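DUF115 domain-containing protein (Magnetospirillum magneticum AMB-1, PDB 5MU5) is a Maf glycosyltransferase involved in bacterial flagella formation, probably by transferring sugar to flagellin. Local coordinates at residues A[371-376]-A[591-596]; A[412-417]-A[491-496]; A[549-554]-A[635-640]. All blocks are in the same frame, centred on the assembly; numbering follows the deposited sequence.

Interaction 1: A[371-376]-A[591-596]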
ATOM      1  N   ALA A 371      -4.221  -8.623  -3.645  1.00 43.21           N
ATOM      2  CA  ALA A 371      -2.944  -8.245  -3.029  1.00 43.66           C
ATOM      3  C   ALA A 371      -2.486  -9.187  -1.909  1.00 43.13           C
ATOM      4  O   ALA A 371      -1.947  -8.750  -0.891  1.00 43.48           O
ATOM      5  CB  ALA A 371      -3.012  -6.793  -2.521  1.00 40.48           C
ATOM      6  N   LEU A 372      -2.691 -10.480  -2.110  1.00 43.28           N
ATOM      7  CA  LEU A 372      -2.305 -11.492  -1.132  1.00 43.15           C
ATOM      8  C   LEU A 372      -1.892 -12.726  -1.899  1.00 43.24           C
ATOM      9  O   LEU A 372      -2.260 -12.875  -3.051  1.00 44.14           O
ATOM     10  CB  LEU A 372      -3.479 -11.845  -0.203  1.00 42.12           C
ATOM     11  CG  LEU A 372      -4.027 -10.747   0.715  1.00 44.13           C
ATOM     12  CD1 LEU A 372      -5.366 -11.148   1.339  1.00 44.60           C
ATOM     13  CD2 LEU A 372      -3.041 -10.400   1.813  1.00 43.22           C
ATOM     14  N   SER A 373      -1.135 -13.605  -1.251  1.00 42.61           N
ATOM     15  CA  SER A 373      -0.760 -14.887  -1.832  1.00 44.13           C
ATOM     16  C   SER A 373      -2.002 -15.712  -2.210  1.00 44.08           C
ATOM     17  O   SER A 373      -2.009 -16.397  -3.208  1.00 46.11           O
ATOM     18  CB  SER A 373       0.076 -15.695  -0.831  1.00 46.69           C
ATOM     19  OG  SER A 373      -0.649 -15.924   0.380  1.00 45.13           O
ATOM     20  N   SER A 374      -3.047 -15.624  -1.402  1.00 43.95           N
ATOM     21  CA  SER A 374      -4.288 -16.339  -1.641  1.00 43.58           C
ATOM     22  C   SER A 374      -5.005 -15.845  -2.896  1.00 45.38           C
ATOM     23  O   SER A 374      -5.734 -16.603  -3.526  1.00 47.11           O
ATOM     24  CB  SER A 374      -5.200 -16.177  -0.431  1.00 41.66           C
ATOM     25  OG  SER A 374      -5.255 -14.813  -0.042  1.00 40.73           O
ATOM     26  N   TYR A 375      -4.823 -14.573  -3.240  1.00 45.12           N
ATOM     27  CA  TYR A 375      -5.427 -14.034  -4.451  1.00 45.58           C
ATOM     28  C   TYR A 375      -4.751 -14.647  -5.667  1.00 46.27           C
ATOM     29  O   TYR A 375      -5.399 -15.191  -6.557  1.00 47.12           O
ATOM     30  CB  TYR A 375      -5.300 -12.507  -4.513  1.00 46.61           C
ATOM     31  CG  TYR A 375      -5.990 -11.945  -5.721  1.00 50.17           C
ATOM     32  CD1 TYR A 375      -7.376 -11.757  -5.721  1.00 52.01           C
ATOM     33  CD2 TYR A 375      -5.276 -11.628  -6.881  1.00 53.36           C
ATOM     34  CE1 TYR A 375      -8.029 -11.256  -6.828  1.00 54.30           C
ATOM     35  CE2 TYR A 375      -5.923 -11.137  -8.002  1.00 55.85           C
ATOM     36  CZ  TYR A 375      -7.304 -10.958  -7.970  1.00 60.24           C
ATOM     37  OH  TYR A 375      -7.971 -10.475  -9.071  1.00 69.12           O
ATOM     38  N   ALA A 376      -3.430 -14.580  -5.688  1.00 44.79           N
ATOM     39  CA  ALA A 376      -2.677 -15.065  -6.816  1.00 44.45           C
ATOM     40  C   ALA A 376      -2.883 -16.553  -7.003  1.00 44.62           C
ATOM     41  O   ALA A 376      -2.914 -17.039  -8.114  1.00 45.12           O
ATOM     42  CB  ALA A 376      -1.199 -14.761  -6.619  1.00 44.89           C
ATOM     43  N   GLN A 591       6.422 -14.837  -4.866  1.00 41.83           N
ATOM     44  CA  GLN A 591       6.786 -13.484  -4.493  1.00 42.30           C
ATOM     45  C   GLN A 591       5.960 -12.945  -3.339  1.00 40.16           C
ATOM     46  O   GLN A 591       6.477 -12.249  -2.475  1.00 38.73           O
ATOM     47  CB  GLN A 591       6.652 -12.565  -5.691  1.00 41.36           C
ATOM     48  CG  GLN A 591       7.788 -12.722  -6.656  1.00 43.21           C
ATOM     49  CD  GLN A 591       7.541 -11.966  -7.933  1.00 46.96           C
ATOM     50  OE1 GLN A 591       6.408 -11.892  -8.413  1.00 44.92           O
ATOM     51  NE2 GLN A 591       8.609 -11.402  -8.505  1.00 48.36           N
ATOM     52  N   PHE A 592       4.665 -13.218  -3.352  1.00 40.06           N
ATOM     53  CA  PHE A 592       3.828 -12.809  -2.243  1.00 40.20           C
ATOM     54  C   PHE A 592       4.263 -13.476  -0.966  1.00 36.91           C
ATOM     55  O   PHE A 592       4.227 -12.863   0.088  1.00 39.14           O
ATOM     56  CB  PHE A 592       2.364 -13.155  -2.468  1.00 40.98           C
ATOM     57  CG  PHE A 592       1.617 -12.129  -3.236  1.00 41.56           C
ATOM     58  CD1 PHE A 592       1.438 -10.870  -2.709  1.00 44.03           C
ATOM     59  CD2 PHE A 592       1.062 -12.433  -4.469  1.00 43.80           C
ATOM     60  CE1 PHE A 592       0.734  -9.915  -3.405  1.00 45.22           C
ATOM     61  CE2 PHE A 592       0.354 -11.493  -5.175  1.00 43.74           C
ATOM     62  CZ  PHE A 592       0.189 -10.231  -4.641  1.00 47.23           C
ATOM     63  N   PHE A 593       4.651 -14.733  -1.046  1.00 36.18           N
ATOM     64  CA  PHE A 593       5.061 -15.457   0.162  1.00 37.99           C
ATOM     65  C   PHE A 593       6.265 -14.885   0.880  1.00 38.96           C
ATOM     66  O   PHE A 593       6.252 -14.789   2.094  1.00 42.44           O
ATOM     67  CB  PHE A 593       5.293 -16.935  -0.129  1.00 38.11           C
ATOM     68  CG  PHE A 593       4.156 -17.797   0.277  1.00 41.41           C
ATOM     69  CD1 PHE A 593       2.980 -17.786  -0.432  1.00 42.24           C
ATOM     70  CD2 PHE A 593       4.263 -18.622   1.391  1.00 45.22           C
ATOM     71  CE1 PHE A 593       1.920 -18.578  -0.040  1.00 43.77           C
ATOM     72  CE2 PHE A 593       3.198 -19.403   1.793  1.00 45.23           C
ATOM     73  CZ  PHE A 593       2.030 -19.387   1.070  1.00 42.86           C
ATOM     74  N   VAL A 594       7.279 -14.471   0.135  1.00 39.75           N
ATOM     75  CA  VAL A 594       8.562 -14.123   0.730  1.00 39.59           C
ATOM     76  C   VAL A 594       9.007 -12.666   0.670  1.00 42.73           C
ATOM     77  O   VAL A 594       9.844 -12.263   1.484  1.00 48.31           O
ATOM     78  CB  VAL A 594       9.681 -14.985   0.115  1.00 40.83           C
ATOM     79  CG1 VAL A 594       9.367 -16.458   0.316  1.00 41.52           C
ATOM     80  CG2 VAL A 594       9.904 -14.675  -1.366  1.00 38.61           C
ATOM     81  N   ARG A 595       8.452 -11.860  -0.229  1.00 40.15           N
ATOM     82  CA  ARG A 595       8.979 -10.496  -0.427  1.00 40.01           C
ATOM     83  C   ARG A 595       8.935  -9.583   0.799  1.00 39.53           C
ATOM     84  O   ARG A 595       9.827  -8.770   0.989  1.00 38.59           O
ATOM     85  CB  ARG A 595       8.280  -9.793  -1.592  1.00 39.83           C
ATOM     86  CG  ARG A 595       6.816  -9.500  -1.335  1.00 40.98           C
ATOM     87  CD  ARG A 595       6.081  -9.056  -2.575  1.00 41.50           C
ATOM     88  NE  ARG A 595       4.780  -8.517  -2.200  1.00 45.80           N
ATOM     89  CZ  ARG A 595       3.971  -7.853  -3.018  1.00 48.67           C
ATOM     90  NH1 ARG A 595       4.314  -7.652  -4.281  1.00 46.93           N
ATOM     91  NH2 ARG A 595       2.810  -7.396  -2.568  1.00 50.52           N
ATOM     92  N   GLY A 596       7.890  -9.687   1.605  1.00 39.01           N
ATOM     93  CA  GLY A 596       7.749  -8.823   2.767  1.00 39.71           C
ATOM     94  C   GLY A 596       8.833  -9.131   3.774  1.00 40.58           C
ATOM     95  O   GLY A 596       9.478  -8.230   4.314  1.00 41.29           O
TER
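Phe592 lays its ring against the backbone of 371-373. Leu372 O sits 3.6 Å above the ring plane of Phe592, offset toward the rim, and Ser373 N lies over the same face. The ring continues to the preceding peptide, where Phe592 CE1 comes 3.6 Å from Ala371 C, and to the next turn, where Ala376 CB meets Phe592 CD2 at 3.9 Å. Phe592 CG stands anti to its own carbonyl carbon (chi1 -86°), and Phe592 CB packs on Ser373 CA at 3.6 Å. The neighbouring aromatic takes the serine side chain: Ser373 CB lies 3.5 Å from Phe593 CE1. No hydrogen bond spans the two segments, so van der Waals contact carries this junction between the MptE-like region and the Maf helical bundle. Leu372 is the N-cap residue of helix 373-378, and its carbonyl accepts weak bonds from Tyr375 N and Ala376 N. Helix 242-257 positions the serine, with Thr249 OG1 bonded to Ser373 OG and Glu245 OE1 to Ser373 N. Beyond Phe592, the guanidinium of Arg595 presents one face to Phe592 CD1, which lies 3.6 Å above its plane.

Interaction 2: A[412-417]-A[491-496]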
ATOM      1  N   PHE A 412     -26.874   2.669   8.067  1.00 34.21           N
ATOM      2  CA  PHE A 412     -27.273   2.731   9.452  1.00 33.37           C
ATOM      3  C   PHE A 412     -26.106   2.214  10.286  1.00 32.61           C
ATOM      4  O   PHE A 412     -25.402   1.279   9.878  1.00 34.62           O
ATOM      5  CB  PHE A 412     -28.499   1.855   9.693  1.00 35.46           C
ATOM      6  CG  PHE A 412     -29.709   2.271   8.918  1.00 34.22           C
ATOM      7  CD1 PHE A 412     -29.937   1.762   7.657  1.00 35.45           C
ATOM      8  CD2 PHE A 412     -30.637   3.125   9.473  1.00 33.64           C
ATOM      9  CE1 PHE A 412     -31.076   2.116   6.949  1.00 36.44           C
ATOM     10  CE2 PHE A 412     -31.763   3.500   8.774  1.00 34.21           C
ATOM     11  CZ  PHE A 412     -31.990   2.992   7.514  1.00 34.74           C
ATOM     12  N   GLY A 413     -25.886   2.838  11.433  1.00 32.06           N
ATOM     13  CA  GLY A 413     -24.826   2.428  12.341  1.00 32.73           C
ATOM     14  C   GLY A 413     -23.434   2.538  11.757  1.00 31.96           C
ATOM     15  O   GLY A 413     -22.539   1.805  12.171  1.00 33.54           O
ATOM     16  N   VAL A 414     -23.276   3.389  10.746  1.00 32.52           N
ATOM     17  CA  VAL A 414     -21.986   3.657  10.116  1.00 32.22           C
ATOM     18  C   VAL A 414     -21.600   5.035  10.644  1.00 34.05           C
ATOM     19  O   VAL A 414     -21.653   6.025   9.919  1.00 35.93           O
ATOM     20  CB  VAL A 414     -22.074   3.693   8.595  1.00 32.45           C
ATOM     21  CG1 VAL A 414     -20.682   3.854   7.984  1.00 34.35           C
ATOM     22  CG2 VAL A 414     -22.680   2.414   8.085  1.00 32.36           C
ATOM     23  N   ASP A 415     -21.257   5.071  11.931  1.00 33.26           N
ATOM     24  CA  ASP A 415     -20.971   6.305  12.646  1.00 33.44           C
ATOM     25  C   ASP A 415     -19.544   6.774  12.364  1.00 32.67           C
ATOM     26  O   ASP A 415     -19.332   7.915  11.976  1.00 31.44           O
ATOM     27  CB  ASP A 415     -21.144   6.099  14.157  1.00 34.33           C
ATOM     28  CG  ASP A 415     -22.589   5.837  14.567  1.00 37.34           C
ATOM     29  OD1 ASP A 415     -23.463   5.713  13.687  1.00 37.83           O
ATOM     30  OD2 ASP A 415     -22.844   5.736  15.790  1.00 42.23           O
ATOM     31  N   LEU A 416     -18.575   5.896  12.590  1.00 30.87           N
ATOM     32  CA  LEU A 416     -17.169   6.187  12.317  1.00 33.82           C
ATOM     33  C   LEU A 416     -16.722   7.416  13.117  1.00 38.14           C
ATOM     34  O   LEU A 416     -15.978   8.272  12.609  1.00 38.05           O
ATOM     35  CB  LEU A 416     -16.957   6.427  10.809  1.00 34.50           C
ATOM     36  CG  LEU A 416     -17.544   5.348   9.891  1.00 34.43           C
ATOM     37  CD1 LEU A 416     -17.310   5.688   8.442  1.00 34.18           C
ATOM     38  CD2 LEU A 416     -16.954   3.993  10.234  1.00 35.47           C
ATOM     39  N   GLY A 417     -17.245   7.506  14.337  1.00 38.15           N
ATOM     40  CA  GLY A 417     -16.970   8.587  15.250  1.00 41.43           C
ATOM     41  C   GLY A 417     -18.145   8.861  16.175  1.00 41.07           C
ATOM     42  O   GLY A 417     -19.247   8.390  15.930  1.00 41.17           O
ATOM     43  N   ASN A 491     -27.314   8.535   4.221  1.00 36.87           N
ATOM     44  CA  ASN A 491     -26.687   8.193   5.481  1.00 37.92           C
ATOM     45  C   ASN A 491     -27.651   8.594   6.566  1.00 37.45           C
ATOM     46  O   ASN A 491     -27.927   9.779   6.715  1.00 35.28           O
ATOM     47  CB  ASN A 491     -25.356   8.916   5.649  1.00 37.39           C
ATOM     48  CG  ASN A 491     -24.595   8.462   6.886  1.00 39.12           C
ATOM     49  OD1 ASN A 491     -25.013   7.534   7.604  1.00 40.09           O
ATOM     50  ND2 ASN A 491     -23.463   9.109   7.141  1.00 37.45           N
ATOM     51  N   CYS A 492     -28.180   7.600   7.282  1.00 35.46           N
ATOM     52  CA  CYS A 492     -29.069   7.825   8.416  1.00 36.87           C
ATOM     53  C   CYS A 492     -28.335   7.782   9.758  1.00 36.86           C
ATOM     54  O   CYS A 492     -28.945   8.016  10.819  1.00 36.29           O
ATOM     55  CB  CYS A 492     -30.213   6.791   8.422  1.00 41.52           C
ATOM     56  SG  CYS A 492     -31.218   6.740   6.901  1.00 41.69           S
ATOM     57  N   SER A 493     -27.029   7.504   9.718  1.00 36.34           N
ATOM     58  CA  SER A 493     -26.210   7.378  10.920  1.00 35.45           C
ATOM     59  C   SER A 493     -25.867   8.734  11.545  1.00 35.95           C
ATOM     60  O   SER A 493     -25.601   9.702  10.842  1.00 34.85           O
ATOM     61  CB  SER A 493     -24.907   6.650  10.587  1.00 36.26           C
ATOM     62  OG  SER A 493     -25.179   5.469   9.866  1.00 39.10           O
ATOM     63  N   ASP A 494     -25.843   8.799  12.869  1.00 36.91           N
ATOM     64  CA  ASP A 494     -25.461  10.028  13.533  1.00 38.14           C
ATOM     65  C   ASP A 494     -23.956  10.007  13.801  1.00 38.07           C
ATOM     66  O   ASP A 494     -23.525   9.899  14.939  1.00 40.49           O
ATOM     67  CB  ASP A 494     -26.255  10.247  14.826  1.00 38.38           C
ATOM     68  CG  ASP A 494     -26.044  11.668  15.417  1.00 42.42           C
ATOM     69  OD1 ASP A 494     -25.524  12.582  14.724  1.00 41.23           O
ATOM     70  OD2 ASP A 494     -26.394  11.863  16.593  1.00 46.16           O
ATOM     71  N   GLY A 495     -23.159  10.109  12.739  1.00 36.29           N
ATOM     72  CA  GLY A 495     -21.697  10.072  12.859  1.00 32.95           C
ATOM     73  C   GLY A 495     -21.100  11.026  11.866  1.00 31.93           C
ATOM     74  O   GLY A 495     -21.691  12.071  11.606  1.00 32.03           O
ATOM     75  N   VAL A 496     -19.942  10.678  11.305  1.00 32.84           N
ATOM     76  CA  VAL A 496     -19.278  11.547  10.337  1.00 35.01           C
ATOM     77  C   VAL A 496     -20.026  11.672   9.014  1.00 33.39           C
ATOM     78  O   VAL A 496     -20.747  10.763   8.596  1.00 33.08           O
ATOM     79  CB  VAL A 496     -17.858  11.077   9.920  1.00 37.88           C
ATOM     80  CG1 VAL A 496     -16.923  11.025  11.093  1.00 41.39           C
ATOM     81  CG2 VAL A 496     -17.898   9.745   9.172  1.00 37.49           C
TER
HETATM   82  O   HOH W   1     -22.206   8.771   9.777  1.00 31.15           O
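An Asx turn at Asn491 shapes the loop after strand 488-491, which packs against the loop after the adjacent parallel strand 408-412 of the large mixed sheet. Ser493 N gives Asn491 OD1 a 2.9 Å bond, with the donor above the carbonyl plane rather than in it. Across the loops, Val414 N donates to Ser493 OG at 3.0 Å (156°), and Ser493 CB rests against Asp415 OD1, whose polar partner is Ser283 OG. At the strand ends, Cys492 CB touches Phe412 CE2, and Cys492 SG stands obliquely 4.3 Å from the Phe412 ring centroid. The Phe412 ring also meets Phe276 edge-to-face. Farther along, Val496 N donates to Asp415 O at 2.9 Å, in the carbonyl plane, while Gly495 CA makes a CH...O contact with the same oxygen. Gly495, with no side chain, lets the backbones come this close. Val496 CG2, set between its backbone N and carbonyl carbon (chi1 -61° for CG1), packs 3.8 Å from Leu416 CB, the two side chains crossing at about a right angle. One water joins the loops, donating to Val414 O at 2.8 Å and to Val496 O at 2.7 Å while accepting from Asn491 ND2 at 2.9 Å.

Interaction 3: A[549-554]-A[635-640]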
ATOM      1  N   SER A 549       8.417 -23.521  -6.285  1.00 49.36           N
ATOM      2  CA  SER A 549       8.567 -22.132  -6.735  1.00 48.24           C
ATOM      3  C   SER A 549       9.133 -21.206  -5.658  1.00 47.30           C
ATOM      4  O   SER A 549       9.924 -20.309  -5.938  1.00 44.87           O
ATOM      5  CB  SER A 549       7.204 -21.550  -7.092  1.00 51.23           C
ATOM      6  OG  SER A 549       6.509 -22.392  -7.984  1.00 59.90           O
ATOM      7  N   ILE A 550       8.676 -21.401  -4.427  1.00 44.88           N
ATOM      8  CA  ILE A 550       9.085 -20.545  -3.337  1.00 44.75           C
ATOM      9  C   ILE A 550      10.545 -20.814  -2.998  1.00 45.66           C
ATOM     10  O   ILE A 550      11.355 -19.897  -2.916  1.00 43.71           O
ATOM     11  CB  ILE A 550       8.184 -20.726  -2.104  1.00 43.50           C
ATOM     12  CG1 ILE A 550       6.751 -20.277  -2.441  1.00 43.11           C
ATOM     13  CG2 ILE A 550       8.712 -19.902  -0.944  1.00 43.98           C
ATOM     14  CD1 ILE A 550       5.679 -20.786  -1.497  1.00 42.39           C
ATOM     15  N   VAL A 551      10.869 -22.084  -2.832  1.00 47.95           N
ATOM     16  CA  VAL A 551      12.214 -22.497  -2.493  1.00 50.23           C
ATOM     17  C   VAL A 551      13.228 -22.093  -3.579  1.00 51.43           C
ATOM     18  O   VAL A 551      14.368 -21.731  -3.278  1.00 53.13           O
ATOM     19  CB  VAL A 551      12.221 -23.997  -2.227  1.00 52.48           C
ATOM     20  CG1 VAL A 551      13.645 -24.525  -2.120  1.00 53.87           C
ATOM     21  CG2 VAL A 551      11.428 -24.272  -0.952  1.00 53.91           C
ATOM     22  N   THR A 552      12.797 -22.151  -4.832  1.00 49.93           N
ATOM     23  CA  THR A 552      13.586 -21.675  -5.969  1.00 48.98           C
ATOM     24  C   THR A 552      13.859 -20.168  -5.855  1.00 48.11           C
ATOM     25  O   THR A 552      14.993 -19.703  -6.031  1.00 51.75           O
ATOM     26  CB  THR A 552      12.837 -21.999  -7.286  1.00 48.86           C
ATOM     27  OG1 THR A 552      12.795 -23.422  -7.458  1.00 48.32           O
ATOM     28  CG2 THR A 552      13.512 -21.365  -8.502  1.00 49.36           C
ATOM     29  N   LEU A 553      12.815 -19.404  -5.559  1.00 46.24           N
ATOM     30  CA  LEU A 553      12.957 -17.960  -5.376  1.00 46.63           C
ATOM     31  C   LEU A 553      13.920 -17.632  -4.219  1.00 45.74           C
ATOM     32  O   LEU A 553      14.775 -16.751  -4.323  1.00 46.94           O
ATOM     33  CB  LEU A 553      11.584 -17.303  -5.137  1.00 45.26           C
ATOM     34  CG  LEU A 553      11.581 -15.773  -4.991  1.00 45.74           C
ATOM     35  CD1 LEU A 553      12.311 -15.075  -6.141  1.00 46.35           C
ATOM     36  CD2 LEU A 553      10.169 -15.234  -4.859  1.00 44.41           C
ATOM     37  N   LEU A 554      13.757 -18.341  -3.115  1.00 44.76           N
ATOM     38  CA  LEU A 554      14.593 -18.132  -1.951  1.00 44.47           C
ATOM     39  C   LEU A 554      16.041 -18.420  -2.298  1.00 44.41           C
ATOM     40  O   LEU A 554      16.931 -17.677  -1.899  1.00 41.39           O
ATOM     41  CB  LEU A 554      14.141 -19.041  -0.814  1.00 44.10           C
ATOM     42  CG  LEU A 554      12.821 -18.649  -0.152  1.00 45.55           C
ATOM     43  CD1 LEU A 554      12.416 -19.712   0.861  1.00 45.93           C
ATOM     44  CD2 LEU A 554      12.947 -17.288   0.519  1.00 45.32           C
ATOM     45  N   VAL A 635      15.874 -21.239   7.243  1.00 42.93           N
ATOM     46  CA  VAL A 635      14.698 -21.394   8.088  1.00 45.08           C
ATOM     47  C   VAL A 635      13.392 -21.183   7.282  1.00 44.32           C
ATOM     48  O   VAL A 635      12.441 -21.946   7.428  1.00 46.97           O
ATOM     49  CB  VAL A 635      14.743 -20.423   9.293  1.00 45.94           C
ATOM     50  CG1 VAL A 635      13.386 -20.331   9.987  1.00 46.22           C
ATOM     51  CG2 VAL A 635      15.823 -20.853  10.278  1.00 44.86           C
ATOM     52  N   MET A 636      13.354 -20.164   6.433  1.00 42.04           N
ATOM     53  CA  MET A 636      12.178 -19.901   5.615  1.00 41.61           C
ATOM     54  C   MET A 636      11.898 -21.070   4.660  1.00 44.32           C
ATOM     55  O   MET A 636      10.751 -21.464   4.451  1.00 46.15           O
ATOM     56  CB  MET A 636      12.358 -18.627   4.790  1.00 39.27           C
ATOM     57  CG  MET A 636      12.403 -17.359   5.615  1.00 39.36           C
ATOM     58  SD  MET A 636      12.676 -15.878   4.621  1.00 40.67           S
ATOM     59  CE  MET A 636      11.033 -15.637   3.942  1.00 40.80           C
ATOM     60  N   THR A 637      12.961 -21.598   4.072  1.00 43.09           N
ATOM     61  CA  THR A 637      12.880 -22.720   3.168  1.00 43.00           C
ATOM     62  C   THR A 637      12.227 -23.910   3.860  1.00 43.67           C
ATOM     63  O   THR A 637      11.292 -24.507   3.332  1.00 44.04           O
ATOM     64  CB  THR A 637      14.296 -23.089   2.678  1.00 43.84           C
ATOM     65  OG1 THR A 637      14.771 -22.054   1.804  1.00 42.09           O
ATOM     66  CG2 THR A 637      14.315 -24.435   1.958  1.00 43.98           C
ATOM     67  N   LEU A 638      12.723 -24.242   5.047  1.00 44.68           N
ATOM     68  CA  LEU A 638      12.187 -25.371   5.803  1.00 46.89           C
ATOM     69  C   LEU A 638      10.764 -25.141   6.248  1.00 44.78           C
ATOM     70  O   LEU A 638       9.984 -26.080   6.282  1.00 47.86           O
ATOM     71  CB  LEU A 638      13.051 -25.664   7.025  1.00 47.69           C
ATOM     72  CG  LEU A 638      14.429 -26.206   6.672  1.00 49.23           C
ATOM     73  CD1 LEU A 638      15.316 -26.117   7.903  1.00 50.00           C
ATOM     74  CD2 LEU A 638      14.348 -27.636   6.139  1.00 50.35           C
ATOM     75  N   GLN A 639      10.428 -23.903   6.596  1.00 43.17           N
ATOM     76  CA  GLN A 639       9.061 -23.585   7.050  1.00 42.66           C
ATOM     77  C   GLN A 639       8.052 -23.739   5.925  1.00 42.22           C
ATOM     78  O   GLN A 639       6.957 -24.278   6.112  1.00 39.14           O
ATOM     79  CB  GLN A 639       8.994 -22.175   7.634  1.00 41.67           C
ATOM     80  CG  GLN A 639       9.558 -22.118   9.036  1.00 42.01           C
ATOM     81  CD  GLN A 639       9.276 -20.817   9.748  1.00 41.56           C
ATOM     82  OE1 GLN A 639       8.719 -19.890   9.177  1.00 40.61           O
ATOM     83  NE2 GLN A 639       9.678 -20.741  11.016  1.00 44.04           N
ATOM     84  N   VAL A 640       8.455 -23.284   4.746  1.00 43.25           N
ATOM     85  CA  VAL A 640       7.620 -23.357   3.560  1.00 44.16           C
ATOM     86  C   VAL A 640       7.297 -24.806   3.205  1.00 46.79           C
ATOM     87  O   VAL A 640       6.135 -25.128   2.933  1.00 45.67           O
ATOM     88  CB  VAL A 640       8.292 -22.617   2.379  1.00 43.08           C
ATOM     89  CG1 VAL A 640       7.709 -23.025   1.033  1.00 42.14           C
ATOM     90  CG2 VAL A 640       8.172 -21.111   2.578  1.00 41.40           C
TER
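Chi1 of -64° sets Ile550 CG1 anti to its carbonyl carbon and CG2 anti to its backbone N, bringing CG2 against Val640; there, chi1 of 162° places CG1 anti to the backbone N and CG2 anti to the carbonyl carbon. Ile550 CG2 consequently meets both branches of Val640, with Val640 CG2 and CG1 each 3.8 Å away. The two side chains cross obliquely, and Val640 CG1 also lies beside Ile550 CB and CD1. One residue on, the Val551 side chain crosses that of Thr637 at about a right angle: both Val551 methyls, CG1 and CG2, touch Thr637 CG2 at 4.1 Å. Val551 CG2 also makes a longer contact with Val640 CG1. A turn farther along, Leu554 and Thr637 slide past each other in opposite directions. Leu554 CD1 comes 3.5 Å from Thr637 OG1 and 3.8 Å from Thr637 N, while the same methyl reaches Met636 CB at 4.1 Å.

These contacts join helices 546-564 and 618-646 within the Maf helical bundle. The short segments run almost exactly antiparallel, at 176°, with their axes 9.7 Å apart. Helix 589-609 packs beside both: Val594 touches Ile550, and Met636 reaches Thr597 and Leu598. Helix 242-257 meets the second helix through Leu242, which touches Met636 and Gln639.

No hydrogen bond crosses between the segments. Thr637 OG1, which Leu554 CD1 touches, is bonded to Ile633 O in its own helix; its hydroxyl is thus satisfied locally while the leucine methyl packs against the same oxygen. The interface therefore depends on dispersion and the burial of branched aliphatic groups rather than on polar pairing between the helices.

Interactions 1 and 3 adjoin, with centres 13 Å apart: helix 589-609, which carries 591-596 of interaction 1, packs against the helix of 549-554. Val594, next to the two phenylalanines of interaction 1, packs against helix 546-564: its CG1 lies 3.7 Å from Ile550 CG2, and its CG2 lies 3.5 Å from Leu553 CD2. Together the two contacts run from the MptE-like region into the helical bundle. Interaction 2 stands apart, with its centre 35 Å from interaction 1 and 46 Å from interaction 3. Along the chain, it is nested within the loop closed by interaction 1. A tetraethylene glycol, probably from crystallisation, lies about 4 Å from the Asp494 side chain in interaction 2.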